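Local coordinates for protein glucose-6-phosphate isomerase (Plasmodium falciparum, PDB 3QKI) that probably interconverts alpha-D-glucose 6-phosphate and beta-D-fructose 6-phosphate, the second step of glycolysis, at residues 60-72 with 511-525. Numbering follows the deposited sequence.
Sequences KFKNFYMDLSRQR and RPSTLLLFDELNFYT
The rings of Phe64 and Phe518 lie side by side with planes inclined at 31°; Phe64 CB sits over one face of Phe518, 3.9 Å from its centroid. They belong to strands 64-70 and 513-518 of the mixed sheet of this phosphoglucose isomerase fold, which run antiparallel, N-to-C directions 171° apart, axes 4.6 Å at closest approach. CG of Phe64 stands between its backbone N and carbonyl carbon (chi1 87°), which brings the ring alongside Phe518, while Leu516 CD2 approaches it obliquely. At the Arg70 guanidinium, Leu515 CD1 covers one face, 3.5 Å from NH1, and the Asp67 carboxylate and a water meet the edge. Paired, nearly straight backbone bonds join Tyr65 to Leu517 and Asp67 to Leu515. Phe64, Met66, Leu516 and Phe518 line one face of the sheet; on the other, Tyr65 stacks on Tyr593 of the second subunit. Following Phe518, Asp519 N donates to Asn63 O at 3.0 Å, and Lys62 CD lies at the ring edge of Tyr524, whose hydroxyl bonds Asp342. Asp67 OD1 receives Ser69 N in an Asx turn, and Asp67 OD2 takes Arg70 NH1 at 2.7 Å from above the carboxylate plane.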
loop_
_atom_site.group_PDB
_atom_site.type_symbol
_atom_site.label_atom_id
_atom_site.label_comp_id
_atom_site.label_asym_id
_atom_site.label_seq_id
_atom_site.Cartn_x
_atom_site.Cartn_y
_atom_site.Cartn_z
ATOM N N LYS A 60 -20.526 18.719 10.800
ATOM C CA LYS A 60 -20.419 17.904 12.016
ATOM C C LYS A 60 -21.479 16.804 12.050
ATOM O O LYS A 60 -22.664 17.094 11.830
ATOM C CB LYS A 60 -20.536 18.773 13.283
ATOM N N PHE A 61 -21.064 15.551 12.328
ATOM C CA PHE A 61 -21.985 14.431 12.512
ATOM C C PHE A 61 -21.470 13.588 13.623
ATOM O O PHE A 61 -20.390 12.995 13.502
ATOM C CB PHE A 61 -22.273 13.587 11.249
ATOM C CG PHE A 61 -23.288 12.483 11.487
ATOM C CD1 PHE A 61 -22.945 11.152 11.307
ATOM C CD2 PHE A 61 -24.569 12.775 11.950
ATOM C CE1 PHE A 61 -23.875 10.136 11.541
ATOM C CE2 PHE A 61 -25.494 11.756 12.190
ATOM C CZ PHE A 61 -25.135 10.441 12.001
ATOM N N LYS A 62 -22.231 13.547 14.726
ATOM C CA LYS A 62 -21.889 12.817 15.944
ATOM C C LYS A 62 -20.533 13.308 16.509
ATOM O O LYS A 62 -20.378 14.493 16.825
ATOM C CB LYS A 62 -21.916 11.266 15.736
ATOM C CG LYS A 62 -23.240 10.704 15.208
ATOM C CD LYS A 62 -24.217 10.342 16.310
ATOM C CE LYS A 62 -25.495 9.803 15.722
ATOM N NZ LYS A 62 -26.562 9.691 16.757
ATOM N N ASN A 63 -19.568 12.386 16.566
ATOM C CA ASN A 63 -18.238 12.587 17.121
ATOM C C ASN A 63 -17.158 12.968 16.084
ATOM O O ASN A 63 -15.976 12.644 16.271
ATOM C CB ASN A 63 -17.852 11.359 17.967
ATOM C CG ASN A 63 -18.366 10.031 17.456
ATOM O OD1 ASN A 63 -17.661 9.300 16.764
ATOM N ND2 ASN A 63 -19.595 9.679 17.808
ATOM N N PHE A 64 -17.552 13.675 14.991
ATOM C CA PHE A 64 -16.597 14.075 13.958
ATOM C C PHE A 64 -16.939 15.281 13.131
ATOM O O PHE A 64 -18.120 15.595 12.934
ATOM C CB PHE A 64 -16.193 12.887 13.065
ATOM C CG PHE A 64 -17.055 12.572 11.861
ATOM C CD1 PHE A 64 -18.083 11.642 11.948
ATOM C CD2 PHE A 64 -16.765 13.115 10.619
ATOM C CE1 PHE A 64 -18.854 11.323 10.832
ATOM C CE2 PHE A 64 -17.537 12.792 9.499
ATOM C CZ PHE A 64 -18.564 11.890 9.610
ATOM N N TYR A 65 -15.894 15.919 12.593
ATOM C CA TYR A 65 -15.964 17.039 11.670
ATOM C C TYR A 65 -15.418 16.611 10.295
ATOM O O TYR A 65 -14.406 15.902 10.208
ATOM C CB TYR A 65 -15.093 18.218 12.171
ATOM C CG TYR A 65 -15.658 19.076 13.290
ATOM C CD1 TYR A 65 -15.499 20.458 13.279
ATOM C CD2 TYR A 65 -16.236 18.500 14.421
ATOM C CE1 TYR A 65 -15.966 21.251 14.330
ATOM C CE2 TYR A 65 -16.753 19.287 15.453
ATOM C CZ TYR A 65 -16.615 20.661 15.405
ATOM O OH TYR A 65 -17.074 21.432 16.449
ATOM N N MET A 66 -16.086 17.032 9.230
ATOM C CA MET A 66 -15.565 16.863 7.884
ATOM C C MET A 66 -15.338 18.278 7.372
ATOM O O MET A 66 -16.262 19.101 7.381
ATOM C CB MET A 66 -16.500 16.108 6.934
ATOM C CG MET A 66 -15.880 15.961 5.558
ATOM S SD MET A 66 -16.808 15.009 4.356
ATOM C CE MET A 66 -18.257 16.184 4.086
ATOM N N ASP A 67 -14.105 18.557 6.950
ATOM C CA ASP A 67 -13.717 19.861 6.448
ATOM C C ASP A 67 -13.418 19.787 4.941
ATOM O O ASP A 67 -12.377 19.270 4.521
ATOM C CB ASP A 67 -12.535 20.407 7.298
ATOM C CG ASP A 67 -11.980 21.758 6.895
ATOM O OD1 ASP A 67 -12.427 22.301 5.872
ATOM O OD2 ASP A 67 -11.042 22.256 7.585
ATOM N N LEU A 68 -14.340 20.329 4.134
ATOM C CA LEU A 68 -14.220 20.382 2.675
ATOM C C LEU A 68 -13.711 21.739 2.192
ATOM O O LEU A 68 -13.725 22.000 0.979
ATOM C CB LEU A 68 -15.589 20.097 2.016
ATOM C CG LEU A 68 -16.190 18.699 2.196
ATOM C CD1 LEU A 68 -17.574 18.648 1.615
ATOM C CD2 LEU A 68 -15.340 17.632 1.527
ATOM N N SER A 69 -13.260 22.608 3.112
ATOM C CA SER A 69 -12.870 23.966 2.718
ATOM C C SER A 69 -11.641 24.078 1.824
ATOM O O SER A 69 -11.507 25.076 1.108
ATOM C CB SER A 69 -12.754 24.886 3.935
ATOM O OG SER A 69 -11.694 24.452 4.764
ATOM N N ARG A 70 -10.745 23.076 1.843
ATOM C CA ARG A 70 -9.574 23.115 0.983
ATOM C C ARG A 70 -9.855 22.410 -0.332
ATOM O O ARG A 70 -8.998 21.718 -0.858
ATOM C CB ARG A 70 -8.308 22.585 1.688
ATOM C CG ARG A 70 -7.933 23.392 2.914
ATOM C CD ARG A 70 -7.001 22.605 3.797
ATOM N NE ARG A 70 -6.889 23.210 5.107
ATOM C CZ ARG A 70 -7.802 23.119 6.068
ATOM N NH1 ARG A 70 -8.922 22.429 5.869
ATOM N NH2 ARG A 70 -7.622 23.749 7.218
ATOM N N GLN A 71 -11.067 22.586 -0.857
ATOM C CA GLN A 71 -11.488 22.085 -2.164
ATOM C C GLN A 71 -11.720 23.299 -3.047
ATOM O O GLN A 71 -12.151 24.353 -2.567
ATOM C CB GLN A 71 -12.747 21.184 -2.074
ATOM C CG GLN A 71 -12.523 19.902 -1.271
ATOM C CD GLN A 71 -11.581 18.914 -1.924
ATOM O OE1 GLN A 71 -11.370 18.900 -3.140
ATOM N NE2 GLN A 71 -11.024 18.045 -1.132
ATOM N N ARG A 72 -11.430 23.160 -4.326
ATOM C CA ARG A 72 -11.485 24.257 -5.294
ATOM C C ARG A 72 -12.884 24.656 -5.784
ATOM O O ARG A 72 -13.184 24.636 -6.976
ATOM C CB ARG A 72 -10.472 24.030 -6.438
ATOM C CG ARG A 72 -9.047 23.804 -5.939
ATOM C CD ARG A 72 -8.038 23.926 -7.053
ATOM N NE ARG A 72 -7.884 25.327 -7.452
ATOM C CZ ARG A 72 -7.180 25.749 -8.498
ATOM N NH1 ARG A 72 -6.558 24.886 -9.280
ATOM N NH2 ARG A 72 -7.093 27.048 -8.763
ATOM N N ARG A 511 -3.609 22.694 -3.987
ATOM C CA ARG A 511 -3.646 21.240 -3.959
ATOM C C ARG A 511 -4.712 20.871 -2.941
ATOM O O ARG A 511 -4.628 21.279 -1.784
ATOM C CB ARG A 511 -2.250 20.656 -3.689
ATOM C CG ARG A 511 -1.402 20.779 -4.967
ATOM C CD ARG A 511 0.081 20.756 -4.745
ATOM N NE ARG A 511 0.774 21.054 -6.005
ATOM C CZ ARG A 511 1.281 20.143 -6.823
ATOM N NH1 ARG A 511 1.845 20.510 -7.964
ATOM N NH2 ARG A 511 1.207 18.851 -6.518
ATOM N N PRO A 512 -5.801 20.229 -3.396
ATOM C CA PRO A 512 -6.946 20.046 -2.505
ATOM C C PRO A 512 -6.826 18.953 -1.456
ATOM O O PRO A 512 -6.115 17.967 -1.651
ATOM C CB PRO A 512 -8.116 19.800 -3.477
ATOM C CG PRO A 512 -7.495 19.180 -4.655
ATOM C CD PRO A 512 -6.085 19.728 -4.760
ATOM N N SER A 513 -7.587 19.116 -0.374
ATOM C CA SER A 513 -7.665 18.155 0.722
ATOM C C SER A 513 -9.008 18.165 1.447
ATOM O O SER A 513 -9.665 19.209 1.574
ATOM C CB SER A 513 -6.544 18.370 1.742
ATOM O OG SER A 513 -6.719 19.568 2.460
ATOM N N THR A 514 -9.370 16.997 1.975
ATOM C CA THR A 514 -10.513 16.838 2.845
ATOM C C THR A 514 -9.947 16.405 4.183
ATOM O O THR A 514 -9.079 15.529 4.224
ATOM C CB THR A 514 -11.494 15.801 2.295
ATOM O OG1 THR A 514 -11.969 16.254 1.028
ATOM C CG2 THR A 514 -12.663 15.569 3.243
ATOM N N LEU A 515 -10.405 17.025 5.266
ATOM C CA LEU A 515 -10.011 16.643 6.620
ATOM C C LEU A 515 -11.180 15.988 7.333
ATOM O O LEU A 515 -12.284 16.533 7.354
ATOM C CB LEU A 515 -9.509 17.837 7.450
ATOM C CG LEU A 515 -8.252 18.567 6.997
ATOM C CD1 LEU A 515 -7.967 19.734 7.925
ATOM C CD2 LEU A 515 -7.050 17.684 7.076
ATOM N N LEU A 516 -10.939 14.817 7.916
ATOM C CA LEU A 516 -11.913 14.082 8.733
ATOM C C LEU A 516 -11.300 13.991 10.126
ATOM O O LEU A 516 -10.250 13.351 10.290
ATOM C CB LEU A 516 -12.213 12.673 8.171
ATOM C CG LEU A 516 -12.991 12.601 6.864
ATOM C CD1 LEU A 516 -12.922 11.193 6.252
ATOM C CD2 LEU A 516 -14.462 12.970 7.067
ATOM N N LEU A 517 -11.918 14.681 11.114
ATOM C CA LEU A 517 -11.393 14.691 12.477
ATOM C C LEU A 517 -12.405 14.119 13.449
ATOM O O LEU A 517 -13.453 14.720 13.654
ATOM C CB LEU A 517 -10.899 16.106 12.913
ATOM C CG LEU A 517 -10.364 16.275 14.358
ATOM C CD1 LEU A 517 -9.198 15.313 14.657
ATOM C CD2 LEU A 517 -9.908 17.710 14.597
ATOM N N PHE A 518 -12.077 12.954 14.040
ATOM C CA PHE A 518 -12.948 12.258 14.997
ATOM C C PHE A 518 -12.440 12.491 16.403
ATOM O O PHE A 518 -11.272 12.821 16.581
ATOM C CB PHE A 518 -12.945 10.743 14.712
ATOM C CG PHE A 518 -13.514 10.275 13.381
ATOM C CD1 PHE A 518 -14.807 9.782 13.296
ATOM C CD2 PHE A 518 -12.736 10.291 12.229
ATOM C CE1 PHE A 518 -15.332 9.346 12.077
ATOM C CE2 PHE A 518 -13.248 9.840 11.017
ATOM C CZ PHE A 518 -14.546 9.364 10.943
ATOM N N ASP A 519 -13.271 12.278 17.424
ATOM C CA ASP A 519 -12.736 12.438 18.774
ATOM C C ASP A 519 -11.842 11.244 19.166
ATOM O O ASP A 519 -10.724 11.415 19.648
ATOM C CB ASP A 519 -13.857 12.693 19.800
ATOM C CG ASP A 519 -14.840 11.556 20.029
ATOM O OD1 ASP A 519 -14.951 10.666 19.141
ATOM O OD2 ASP A 519 -15.505 11.554 21.092
ATOM N N GLU A 520 -12.305 10.034 18.888
ATOM C CA GLU A 520 -11.580 8.830 19.281
ATOM C C GLU A 520 -11.875 7.732 18.255
ATOM O O GLU A 520 -12.960 7.720 17.674
ATOM C CB GLU A 520 -12.157 8.421 20.662
ATOM C CG GLU A 520 -11.525 7.226 21.346
ATOM C CD GLU A 520 -12.022 6.996 22.763
ATOM O OE1 GLU A 520 -13.194 7.337 23.048
ATOM O OE2 GLU A 520 -11.239 6.460 23.583
ATOM N N LEU A 521 -10.955 6.789 18.078
ATOM C CA LEU A 521 -11.213 5.620 17.236
ATOM C C LEU A 521 -11.656 4.477 18.156
ATOM O O LEU A 521 -10.836 3.734 18.700
ATOM C CB LEU A 521 -10.012 5.232 16.362
ATOM C CG LEU A 521 -10.238 4.044 15.385
ATOM C CD1 LEU A 521 -11.474 4.249 14.484
ATOM C CD2 LEU A 521 -8.995 3.771 14.568
ATOM N N ASN A 522 -12.961 4.402 18.408
ATOM C CA ASN A 522 -13.533 3.339 19.217
ATOM C C ASN A 522 -14.363 2.458 18.249
ATOM O O ASN A 522 -14.326 2.695 17.030
ATOM C CB ASN A 522 -14.344 3.898 20.401
ATOM C CG ASN A 522 -15.451 4.848 20.030
ATOM O OD1 ASN A 522 -16.017 4.803 18.939
ATOM N ND2 ASN A 522 -15.757 5.766 20.920
ATOM N N PHE A 523 -15.045 1.419 18.746
ATOM C CA PHE A 523 -15.815 0.528 17.863
ATOM C C PHE A 523 -16.919 1.245 17.077
ATOM O O PHE A 523 -17.068 1.017 15.876
ATOM C CB PHE A 523 -16.351 -0.692 18.629
ATOM C CG PHE A 523 -15.266 -1.686 18.952
ATOM C CD1 PHE A 523 -14.925 -2.684 18.050
ATOM C CD2 PHE A 523 -14.576 -1.622 20.164
ATOM C CE1 PHE A 523 -13.888 -3.589 18.335
ATOM C CE2 PHE A 523 -13.558 -2.539 20.459
ATOM C CZ PHE A 523 -13.222 -3.520 19.544
ATOM N N TYR A 524 -17.667 2.133 17.753
ATOM C CA TYR A 524 -18.744 2.894 17.152
ATOM C C TYR A 524 -18.211 3.798 16.011
ATOM O O TYR A 524 -18.758 3.783 14.908
ATOM C CB TYR A 524 -19.460 3.716 18.241
ATOM C CG TYR A 524 -20.567 4.580 17.693
ATOM C CD1 TYR A 524 -20.341 5.916 17.378
ATOM C CD2 TYR A 524 -21.853 4.067 17.500
ATOM C CE1 TYR A 524 -21.368 6.727 16.894
ATOM C CE2 TYR A 524 -22.879 4.863 16.998
ATOM C CZ TYR A 524 -22.624 6.186 16.674
ATOM O OH TYR A 524 -23.603 6.977 16.135
ATOM N N THR A 525 -17.157 4.586 16.299
ATOM C CA THR A 525 -16.529 5.486 15.337
ATOM C C THR A 525 -15.934 4.710 14.140
ATOM O O THR A 525 -15.955 5.211 13.024
ATOM C CB THR A 525 -15.532 6.389 16.080
ATOM O OG1 THR A 525 -16.223 7.102 17.115
ATOM C CG2 THR A 525 -14.846 7.361 15.179
HETATM O O HOH W 1 -10.364 20.868 3.546
#